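Local structure of SnoaL-like domain-containing protein (3EN8) at residues A[13-18]-A[94-99]. The protein is of unknown function but binds calcium in the crystal and has the SnoaL-like, NTF2-type fold, whose curved sheet and helices commonly enclose a pocket. Sequence-based numbering, arbitrary orientation. Where two conformers were deposited one is given.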
loop_
_atom_site.group_PDB
_atom_site.type_symbol
_atom_site.label_atom_id
_atom_site.label_comp_id
_atom_site.label_asym_id
_atom_site.label_seq_id
_atom_site.Cartn_x
_atom_site.Cartn_y
_atom_site.Cartn_z
ATOM N N ALA A 13 -17.866 -3.157 -6.212
ATOM C CA ALA A 13 -18.574 -2.501 -7.343
ATOM C C ALA A 13 -17.689 -1.429 -7.975
ATOM O O ALA A 13 -17.634 -1.247 -9.221
ATOM C CB ALA A 13 -19.924 -1.916 -6.875
ATOM N N HIS A 14 -16.967 -0.759 -7.097
ATOM C CA HIS A 14 -15.971 0.258 -7.485
ATOM C C HIS A 14 -14.971 -0.331 -8.429
ATOM O O HIS A 14 -14.617 0.258 -9.455
ATOM C CB HIS A 14 -15.230 0.809 -6.255
ATOM C CG HIS A 14 -14.123 1.778 -6.592
ATOM N ND1 HIS A 14 -14.364 3.060 -7.054
ATOM C CD2 HIS A 14 -12.779 1.644 -6.554
ATOM C CE1 HIS A 14 -13.209 3.678 -7.242
ATOM N NE2 HIS A 14 -12.231 2.829 -6.966
ATOM N N TRP A 15 -14.465 -1.510 -8.066
ATOM C CA TRP A 15 -13.371 -2.092 -8.837
ATOM C C TRP A 15 -13.902 -2.705 -10.122
ATOM O O TRP A 15 -13.235 -2.699 -11.154
ATOM C CB TRP A 15 -12.581 -3.138 -8.039
ATOM C CG TRP A 15 -11.880 -2.493 -6.870
ATOM C CD1 TRP A 15 -12.019 -2.836 -5.585
ATOM C CD2 TRP A 15 -10.994 -1.352 -6.904
ATOM N NE1 TRP A 15 -11.262 -1.986 -4.774
ATOM C CE2 TRP A 15 -10.620 -1.078 -5.570
ATOM C CE3 TRP A 15 -10.476 -0.536 -7.934
ATOM C CZ2 TRP A 15 -9.780 -0.019 -5.233
ATOM C CZ3 TRP A 15 -9.630 0.476 -7.600
ATOM C CH2 TRP A 15 -9.312 0.746 -6.254
ATOM N N GLN A 16 -15.117 -3.226 -10.049
ATOM C CA GLN A 16 -15.774 -3.731 -11.256
ATOM C C GLN A 16 -15.952 -2.615 -12.256
ATOM O O GLN A 16 -15.805 -2.794 -13.484
ATOM C CB GLN A 16 -17.146 -4.343 -10.933
ATOM C CG GLN A 16 -17.059 -5.693 -10.238
ATOM C CD GLN A 16 -16.575 -6.813 -11.162
ATOM O OE1 GLN A 16 -16.439 -6.630 -12.375
ATOM N NE2 GLN A 16 -16.344 -7.992 -10.587
ATOM N N ALA A 17 -16.305 -1.466 -11.724
ATOM C CA ALA A 17 -16.532 -0.272 -12.560
ATOM C C ALA A 17 -15.241 0.160 -13.214
ATOM O O ALA A 17 -15.201 0.543 -14.417
ATOM C CB ALA A 17 -17.133 0.857 -11.768
ATOM N N SER A 18 -14.173 0.060 -12.440
ATOM C CA SER A 18 -12.849 0.449 -12.924
ATOM C C SER A 18 -12.385 -0.474 -14.062
ATOM O O SER A 18 -11.828 -0.025 -15.069
ATOM C CB SER A 18 -11.858 0.469 -11.752
ATOM O OG SER A 18 -10.572 0.865 -12.160
ATOM N N SER A 94 -4.376 0.766 -3.380
ATOM C CA SER A 94 -5.227 1.873 -3.098
ATOM C C SER A 94 -5.656 1.812 -1.615
ATOM O O SER A 94 -6.365 0.860 -1.204
ATOM C CB SER A 94 -6.485 1.832 -3.994
ATOM O OG SER A 94 -7.538 2.677 -3.549
ATOM N N ILE A 95 -5.263 2.837 -0.901
ATOM C CA ILE A 95 -5.573 2.986 0.522
ATOM C C ILE A 95 -6.724 3.958 0.622
ATOM O O ILE A 95 -6.584 5.115 0.196
ATOM C CB ILE A 95 -4.359 3.529 1.332
ATOM C CG1 ILE A 95 -3.101 2.731 1.111
ATOM C CG2 ILE A 95 -4.745 3.671 2.821
ATOM C CD1 ILE A 95 -1.830 3.552 1.431
HETATM N N MSE A 96 -7.864 3.517 1.152
HETATM C CA MSE A 96 -9.040 4.395 1.208
HETATM C C MSE A 96 -9.529 4.622 2.616
HETATM O O MSE A 96 -9.686 3.702 3.400
HETATM C CB MSE A 96 -10.200 3.878 0.358
HETATM C CG MSE A 96 -9.957 3.988 -1.159
HETATM SE SE MSE A 96 -11.301 2.930 -2.071
HETATM C CE MSE A 96 -10.937 3.554 -3.853
ATOM N N GLU A 97 -9.786 5.887 2.883
ATOM C CA GLU A 97 -10.425 6.308 4.150
ATOM C C GLU A 97 -11.833 6.775 3.881
ATOM O O GLU A 97 -12.091 7.665 3.047
ATOM C CB GLU A 97 -9.627 7.421 4.764
ATOM C CG GLU A 97 -8.200 7.082 5.004
ATOM C CD GLU A 97 -7.352 8.314 5.109
ATOM O OE1 GLU A 97 -7.566 9.104 6.045
ATOM O OE2 GLU A 97 -6.486 8.496 4.239
ATOM N N PHE A 98 -12.733 6.153 4.632
ATOM C CA PHE A 98 -14.160 6.349 4.560
ATOM C C PHE A 98 -14.695 7.189 5.719
ATOM O O PHE A 98 -14.191 7.183 6.851
ATOM C CB PHE A 98 -14.921 4.978 4.574
ATOM C CG PHE A 98 -14.864 4.209 3.265
ATOM C CD1 PHE A 98 -13.711 3.550 2.870
ATOM C CD2 PHE A 98 -15.968 4.152 2.440
ATOM C CE1 PHE A 98 -13.667 2.871 1.692
ATOM C CE2 PHE A 98 -15.921 3.472 1.225
ATOM C CZ PHE A 98 -14.772 2.812 0.871
ATOM N N ARG A 99 -15.722 7.931 5.377
ATOM C CA ARG A 99 -16.581 8.599 6.366
ATOM C C ARG A 99 -18.000 8.609 5.860
ATOM O O ARG A 99 -18.292 9.005 4.736
ATOM C CB ARG A 99 -16.128 10.028 6.636
ATOM C CG ARG A 99 -14.647 10.168 6.978
#
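His14 and Met96 reach for each other from opposite directions: His14 carries CG anti to its own backbone N (chi1 176°), while Met96, a selenomethionine, starts with CG beside the backbone N and is extended beyond CG. The long chain therefore delivers its terminal methyl to the imidazole, Met96 CE lying 3.4 Å from His14 NE2 and 3.8 Å from His14 CD2. The methyl approaches obliquely, and the selenium stands further back, with Met96 SE 5.2 Å from the centroid of the His14 ring and 27° off its normal, so the methyl rather than the selenium makes the closest touch. The same methyl also meets the indole, Met96 CE to Trp15 CZ2 being 4.0 Å, and is thus shared by two consecutive aromatic residues of one helix. Those two rings also pack together, His14 CD2 sitting 3.3 Å above one face of the indole, toward its rim. Beside them Ser94 meets the far benzo edge of Trp15, its OG near the ring plane and 3.8 Å from Trp15 CH2. This is a van der Waals approach; the hydroxyl has its polar partner in Glu106, to which it is hydrogen-bonded. With backbones far apart (Trp15 CA to Ser94 CA 10.7 Å), side chains alone bridge the gap between helix and sheet, and all four touching residues are buried. Helix 3-20 here packs against the sheet of the NTF2-like fold, a site remote from the bound calcium ion. Trp15 extends the interface to Phe65, Val67 and Ile70 of strand 64-73 and to Tyr81 of strand 76-85, His14 touches Glu26 of helix 23-26, and strand 88-99 is hydrogen-bonded between strands 76-85 and 102-111.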